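Side-chain contacts in DNA-binding protein (Sulfolobus solfataricus, PDB 3IRB), which is of unknown function but binds zinc and may bind acyl-CoA through a zinc-ribbon and OB-fold architecture: residues 41-46 with 134-139; 34-39 with 57-62. One frame throughout, in Å; residues are numbered along the deposited sequence.

Contact 1 of 2, residues 41-46 with 134-139; sequences KQNKII and LSFQWP. With SO4 (sulfate ion), chain E.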
loop_
_atom_site.group_PDB
_atom_site.type_symbol
_atom_site.label_atom_id
_atom_site.label_comp_id
_atom_site.label_asym_id
_atom_site.label_seq_id
_atom_site.Cartn_x
_atom_site.Cartn_y
_atom_site.Cartn_z
ATOM N N LYS A 41 -7.247 6.161 -9.092
ATOM C CA LYS A 41 -8.460 6.878 -9.497
ATOM C C LYS A 41 -9.435 5.986 -10.262
ATOM O O LYS A 41 -10.625 6.260 -10.276
ATOM C CB LYS A 41 -8.117 8.123 -10.343
ATOM C CG LYS A 41 -7.329 9.227 -9.580
ATOM C CD LYS A 41 -6.934 10.419 -10.496
ATOM N N GLN A 42 -8.946 4.916 -10.876
ATOM C CA GLN A 42 -9.828 3.974 -11.565
ATOM C C GLN A 42 -10.098 2.685 -10.765
ATOM O O GLN A 42 -10.505 1.679 -11.337
ATOM C CB GLN A 42 -9.196 3.599 -12.907
ATOM C CG GLN A 42 -8.918 4.789 -13.827
ATOM C CD GLN A 42 -8.113 4.380 -15.049
ATOM O OE1 GLN A 42 -6.981 4.831 -15.246
ATOM N NE2 GLN A 42 -8.682 3.498 -15.860
ATOM N N ASN A 43 -9.852 2.709 -9.455
ATOM C CA ASN A 43 -9.930 1.518 -8.595
ATOM C C ASN A 43 -9.039 0.359 -9.065
ATOM O O ASN A 43 -9.449 -0.791 -9.042
ATOM C CB ASN A 43 -11.385 1.059 -8.435
ATOM C CG ASN A 43 -12.265 2.121 -7.805
ATOM O OD1 ASN A 43 -11.783 3.138 -7.303
ATOM N ND2 ASN A 43 -13.558 1.891 -7.834
ATOM N N LYS A 44 -7.823 0.677 -9.501
ATOM C CA LYS A 44 -6.856 -0.348 -9.868
ATOM C C LYS A 44 -5.577 -0.156 -9.119
ATOM O O LYS A 44 -5.239 0.969 -8.735
ATOM C CB LYS A 44 -6.560 -0.290 -11.361
ATOM C CG LYS A 44 -7.805 -0.516 -12.232
ATOM C CD LYS A 44 -7.465 -0.368 -13.711
ATOM C CE LYS A 44 -8.683 -0.653 -14.589
ATOM N NZ LYS A 44 -8.388 -0.362 -16.025
ATOM N N ILE A 45 -4.862 -1.260 -8.930
ATOM C CA ILE A 45 -3.522 -1.263 -8.358
ATOM C C ILE A 45 -2.583 -1.559 -9.527
ATOM O O ILE A 45 -2.612 -2.675 -10.102
ATOM C CB ILE A 45 -3.366 -2.362 -7.295
ATOM C CG1 ILE A 45 -4.377 -2.147 -6.148
ATOM C CG2 ILE A 45 -1.952 -2.407 -6.812
ATOM C CD1 ILE A 45 -4.266 -0.803 -5.478
ATOM N N ILE A 46 -1.744 -0.577 -9.854
ATOM C CA ILE A 46 -0.853 -0.656 -11.020
ATOM C C ILE A 46 0.591 -0.813 -10.585
ATOM O O ILE A 46 1.132 -0.028 -9.792
ATOM C CB ILE A 46 -0.936 0.584 -11.912
ATOM C CG1 ILE A 46 -2.358 0.816 -12.413
ATOM C CG2 ILE A 46 0.057 0.448 -13.078
ATOM C CD1 ILE A 46 -2.884 -0.289 -13.293
ATOM N N LEU A 134 -11.210 -1.200 0.449
ATOM C CA LEU A 134 -12.435 -0.409 0.564
ATOM C C LEU A 134 -12.283 0.965 -0.088
ATOM O O LEU A 134 -13.243 1.507 -0.623
ATOM C CB LEU A 134 -12.807 -0.231 2.039
ATOM C CG LEU A 134 -13.161 -1.516 2.810
ATOM C CD1 LEU A 134 -13.681 -1.178 4.192
ATOM C CD2 LEU A 134 -14.208 -2.304 2.020
ATOM N N SER A 135 -11.086 1.540 -0.016
ATOM C CA SER A 135 -10.831 2.888 -0.573
ATOM C C SER A 135 -9.482 2.942 -1.256
ATOM O O SER A 135 -8.475 2.516 -0.676
ATOM C CB SER A 135 -10.876 3.957 0.531
ATOM O OG SER A 135 -10.492 5.245 0.050
ATOM N N PHE A 136 -9.481 3.491 -2.470
ATOM C CA PHE A 136 -8.277 3.657 -3.271
ATOM C C PHE A 136 -7.699 5.086 -3.170
ATOM O O PHE A 136 -6.759 5.424 -3.872
ATOM C CB PHE A 136 -8.616 3.319 -4.737
ATOM C CG PHE A 136 -8.953 1.870 -4.949
ATOM C CD1 PHE A 136 -10.237 1.402 -4.703
ATOM C CD2 PHE A 136 -7.994 0.978 -5.394
ATOM C CE1 PHE A 136 -10.560 0.059 -4.888
ATOM C CE2 PHE A 136 -8.291 -0.377 -5.568
ATOM C CZ PHE A 136 -9.594 -0.829 -5.328
ATOM N N GLN A 137 -8.273 5.941 -2.329
ATOM C CA GLN A 137 -7.620 7.211 -2.016
ATOM C C GLN A 137 -6.444 6.891 -1.109
ATOM O O GLN A 137 -6.515 5.973 -0.307
ATOM C CB GLN A 137 -8.589 8.145 -1.328
ATOM C CG GLN A 137 -8.030 9.511 -0.976
ATOM C CD GLN A 137 -9.061 10.406 -0.271
ATOM O OE1 GLN A 137 -10.279 10.236 -0.425
ATOM N NE2 GLN A 137 -8.565 11.360 0.515
ATOM N N TRP A 138 -5.349 7.622 -1.245
ATOM C CA TRP A 138 -4.162 7.365 -0.440
ATOM C C TRP A 138 -4.254 8.070 0.912
ATOM O O TRP A 138 -4.689 9.219 0.972
ATOM C CB TRP A 138 -2.932 7.866 -1.192
ATOM C CG TRP A 138 -1.683 7.519 -0.554
ATOM C CD1 TRP A 138 -1.062 8.185 0.449
ATOM C CD2 TRP A 138 -0.880 6.398 -0.851
ATOM N NE1 TRP A 138 0.082 7.548 0.786
ATOM C CE2 TRP A 138 0.213 6.432 0.009
ATOM C CE3 TRP A 138 -1.008 5.324 -1.740
ATOM C CZ2 TRP A 138 1.205 5.453 -0.008
ATOM C CZ3 TRP A 138 -0.039 4.378 -1.769
ATOM C CH2 TRP A 138 1.050 4.426 -0.891
ATOM N N PRO A 139 -3.854 7.398 2.008
ATOM C CA PRO A 139 -3.436 6.026 2.148
ATOM C C PRO A 139 -4.633 5.118 2.032
ATOM O O PRO A 139 -5.714 5.464 2.497
ATOM C CB PRO A 139 -2.896 5.943 3.590
ATOM C CG PRO A 139 -2.924 7.229 4.117
ATOM C CD PRO A 139 -3.736 8.126 3.286
HETATM S S SO4 E . -12.741 7.138 1.623
HETATM O O1 SO4 E . -13.829 6.187 1.706
HETATM O O2 SO4 E . -13.219 8.497 1.844
HETATM O O3 SO4 E . -12.166 7.094 0.279
HETATM O O4 SO4 E . -11.687 6.822 2.603
#
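Phe-136 lays one face of its ring against the backbone turn at Asn-43, whose CA sits 3.7 Å from the ring centroid and 6° off the ring normal, a CH-pi contact over the centre of the ring. The Asn-43 amide continues along the same face: its plane is tilted 20° from the ring, and OD1 comes within 3.5 Å of Phe-136 CD1. With CG anti to its carbonyl carbon (chi1 -60°), the asparagine turns this flat group back over the CD1 side. Ile-45 approaches differently, its CD1 methyl meeting the ring edge near the plane, 4.0 Å from Phe-136 CE2. Asn-43, with positive phi, is the C-prime residue of the Schellman motif that ends helix 30-41, and Leu-40 of that helix also touches the phenylalanine. The contact thus brings the helix terminus of the zinc-ribbon region against the loop that follows strand 132-135 of the OB fold. At the end of that strand, Ser-135 OG meets a sulfate ion, probably from the crystallisation liquor, in a bond too short for its length to be trusted. Between the two segments, the chemistry is dispersion and CH-pi attraction, so the fit depends on shape rather than on polar pairing.

Contact 2 of 2, residues 34-39 with 57-62; sequences EQFFNG and FVPARS. With SO4 (sulfate ion), chain G.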
loop_
_atom_site.group_PDB
_atom_site.type_symbol
_atom_site.label_atom_id
_atom_site.label_comp_id
_atom_site.label_asym_id
_atom_site.label_seq_id
_atom_site.Cartn_x
_atom_site.Cartn_y
_atom_site.Cartn_z
ATOM N N GLU A 34 2.957 8.468 -11.806
ATOM C CA GLU A 34 1.764 8.981 -12.452
ATOM C C GLU A 34 0.811 7.820 -12.816
ATOM O O GLU A 34 -0.377 7.911 -12.542
ATOM C CB GLU A 34 2.100 9.874 -13.661
ATOM N N GLN A 35 1.339 6.728 -13.371
ATOM C CA GLN A 35 0.523 5.550 -13.697
ATOM C C GLN A 35 -0.117 4.984 -12.443
ATOM O O GLN A 35 -1.282 4.624 -12.440
ATOM C CB GLN A 35 1.353 4.420 -14.314
ATOM C CG GLN A 35 1.735 4.584 -15.773
ATOM C CD GLN A 35 0.532 4.764 -16.685
ATOM O OE1 GLN A 35 -0.347 3.910 -16.754
ATOM N NE2 GLN A 35 0.491 5.887 -17.382
ATOM N N PHE A 36 0.664 4.876 -11.387
ATOM C CA PHE A 36 0.129 4.344 -10.139
ATOM C C PHE A 36 -1.053 5.157 -9.628
ATOM O O PHE A 36 -2.112 4.608 -9.347
ATOM C CB PHE A 36 1.212 4.257 -9.071
ATOM C CG PHE A 36 0.721 3.702 -7.789
ATOM C CD1 PHE A 36 0.382 2.352 -7.680
ATOM C CD2 PHE A 36 0.575 4.530 -6.683
ATOM C CE1 PHE A 36 -0.102 1.855 -6.476
ATOM C CE2 PHE A 36 0.115 4.047 -5.488
ATOM C CZ PHE A 36 -0.241 2.721 -5.375
ATOM N N PHE A 37 -0.860 6.461 -9.456
ATOM C CA PHE A 37 -1.917 7.306 -8.873
ATOM C C PHE A 37 -3.117 7.484 -9.807
ATOM O O PHE A 37 -4.259 7.560 -9.349
ATOM C CB PHE A 37 -1.347 8.644 -8.378
ATOM C CG PHE A 37 -0.570 8.477 -7.101
ATOM C CD1 PHE A 37 -1.248 8.323 -5.885
ATOM C CD2 PHE A 37 0.797 8.319 -7.130
ATOM C CE1 PHE A 37 -0.551 8.086 -4.730
ATOM C CE2 PHE A 37 1.492 8.093 -5.979
ATOM C CZ PHE A 37 0.828 7.975 -4.782
ATOM N N ASN A 38 -2.864 7.532 -11.115
ATOM C CA ASN A 38 -3.961 7.447 -12.070
ATOM C C ASN A 38 -4.738 6.148 -11.949
ATOM O O ASN A 38 -5.967 6.152 -12.031
ATOM C CB ASN A 38 -3.460 7.624 -13.509
ATOM C CG ASN A 38 -3.142 9.060 -13.829
ATOM O OD1 ASN A 38 -3.535 9.969 -13.090
ATOM N ND2 ASN A 38 -2.423 9.284 -14.931
ATOM N N GLY A 39 -4.028 5.048 -11.759
ATOM C CA GLY A 39 -4.657 3.731 -11.551
ATOM C C GLY A 39 -5.590 3.719 -10.348
ATOM O O GLY A 39 -6.695 3.183 -10.415
ATOM N N PHE A 57 6.789 -4.654 -9.421
ATOM C CA PHE A 57 6.916 -3.777 -8.270
ATOM C C PHE A 57 5.608 -3.064 -8.034
ATOM O O PHE A 57 4.973 -2.592 -8.977
ATOM C CB PHE A 57 7.984 -2.702 -8.469
ATOM C CG PHE A 57 9.353 -3.249 -8.729
ATOM C CD1 PHE A 57 10.198 -3.553 -7.666
ATOM C CD2 PHE A 57 9.772 -3.508 -10.027
ATOM C CE1 PHE A 57 11.452 -4.059 -7.870
ATOM C CE2 PHE A 57 11.038 -4.026 -10.247
ATOM C CZ PHE A 57 11.890 -4.302 -9.163
ATOM N N VAL A 58 5.235 -2.939 -6.767
ATOM C CA VAL A 58 4.100 -2.106 -6.383
ATOM C C VAL A 58 4.562 -1.223 -5.209
ATOM O O VAL A 58 5.252 -1.709 -4.322
ATOM C CB VAL A 58 2.866 -2.964 -6.018
ATOM C CG1 VAL A 58 3.074 -3.750 -4.696
ATOM C CG2 VAL A 58 1.594 -2.096 -6.000
ATOM N N PRO A 59 4.254 0.094 -5.246
ATOM C CA PRO A 59 3.692 0.859 -6.365
ATOM C C PRO A 59 4.634 0.806 -7.571
ATOM O O PRO A 59 5.817 0.455 -7.429
ATOM C CB PRO A 59 3.593 2.293 -5.828
ATOM C CG PRO A 59 3.533 2.107 -4.308
ATOM C CD PRO A 59 4.400 0.913 -4.032
ATOM N N ALA A 60 4.082 1.038 -8.749
ATOM C CA ALA A 60 4.862 1.023 -9.982
ATOM C C ALA A 60 6.128 1.869 -9.848
ATOM O O ALA A 60 6.127 2.945 -9.241
ATOM C CB ALA A 60 4.036 1.521 -11.121
ATOM N N ARG A 61 7.217 1.409 -10.439
ATOM C CA ARG A 61 8.419 2.198 -10.438
ATOM C C ARG A 61 9.088 2.201 -11.794
ATOM O O ARG A 61 8.851 1.328 -12.608
ATOM C CB ARG A 61 9.357 1.758 -9.311
ATOM C CG ARG A 61 9.924 0.406 -9.420
ATOM C CD ARG A 61 10.943 0.172 -8.286
ATOM N NE ARG A 61 10.356 -0.149 -6.996
ATOM C CZ ARG A 61 11.044 -0.664 -5.973
ATOM N NH1 ARG A 61 12.347 -0.930 -6.093
ATOM N NH2 ARG A 61 10.435 -0.944 -4.833
ATOM N N SER A 62 9.899 3.223 -12.033
ATOM C CA SER A 62 10.399 3.475 -13.369
ATOM C C SER A 62 11.823 2.930 -13.564
ATOM O O SER A 62 12.362 2.993 -14.655
ATOM C CB SER A 62 10.322 4.973 -13.629
ATOM O OG SER A 62 11.118 5.653 -12.688
HETATM S S SO4 G . 14.035 -2.089 -3.033
HETATM O O1 SO4 G . 14.393 -3.497 -2.909
HETATM O O2 SO4 G . 14.753 -1.521 -4.184
HETATM O O3 SO4 G . 14.361 -1.382 -1.810
HETATM O O4 SO4 G . 12.598 -1.991 -3.201
#
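Phe-36 and Pro-59 join helix 30-41 to the end of a zinc-ribbon strand by a CH-pi contact in which the proline is the bump and the aromatic face the flat seat. Pro-59 CB stands over the ring centre, 3.5 Å from the centroid and 5° off the normal, so all six ring carbons lie at similar distances from it. CG of the same proline leans toward the outer end of the ring, 4.0 Å from Phe-36 CZ. The cis peptide between Val-58 and Pro-59 bends the chain as it leaves strand 56-58. Phe-36 points out from the helix with CG anti to the backbone N (chi1 -179°), which carries the ring across to the proline. Around this central bump the fit is looser: the Ala-60 methyl lies beside the root of the phenylalanine, its CB 4.4 Å from Phe-36 CB. Leu-117 of strand 114-123 touches both Phe-36 and Pro-59, and Trp-138 also packs on the phenylalanine, so the seat belongs to a core shared with the OB fold. Replacing Phe-36 by alanine is likely to leave Pro-59 CB without the ring face it rests on and to open a gap between the helix and this strand end. Beyond the buried face, Arg-61 turns the other way, and one face of its guanidinium receives Phe-57 CD1, 3.4 Å from the guanidinium plane and over its centre. Its outer edge grips a sulfate, probably from the crystallisation liquor: NH1 bonds to both O2 and O4, and Arg-61 NH2 reaches the same sulfate O4 at 2.9 Å with an N-H...O angle of 154°.

After helix 12-28, the chain enters residues 34-39 on helix 30-41, then passes through the turn at 41-46 into strand 46-49. Contact 2 closes the shorter loop when the chain returns at 57-62; contact 1 closes a much longer one, which runs through the zinc-binding cysteines and most OB-fold strands before reaching 134-139. Their segments alternate, so the two loops cross rather than nest. They also touch directly: Lys-44 N probably bonds to Gly-39 O at 2.9 Å, and Ile-46 O packs against Ala-60 CB. Together they hold helix 30-41 and the turn after it against both the zinc ribbon and the OB fold.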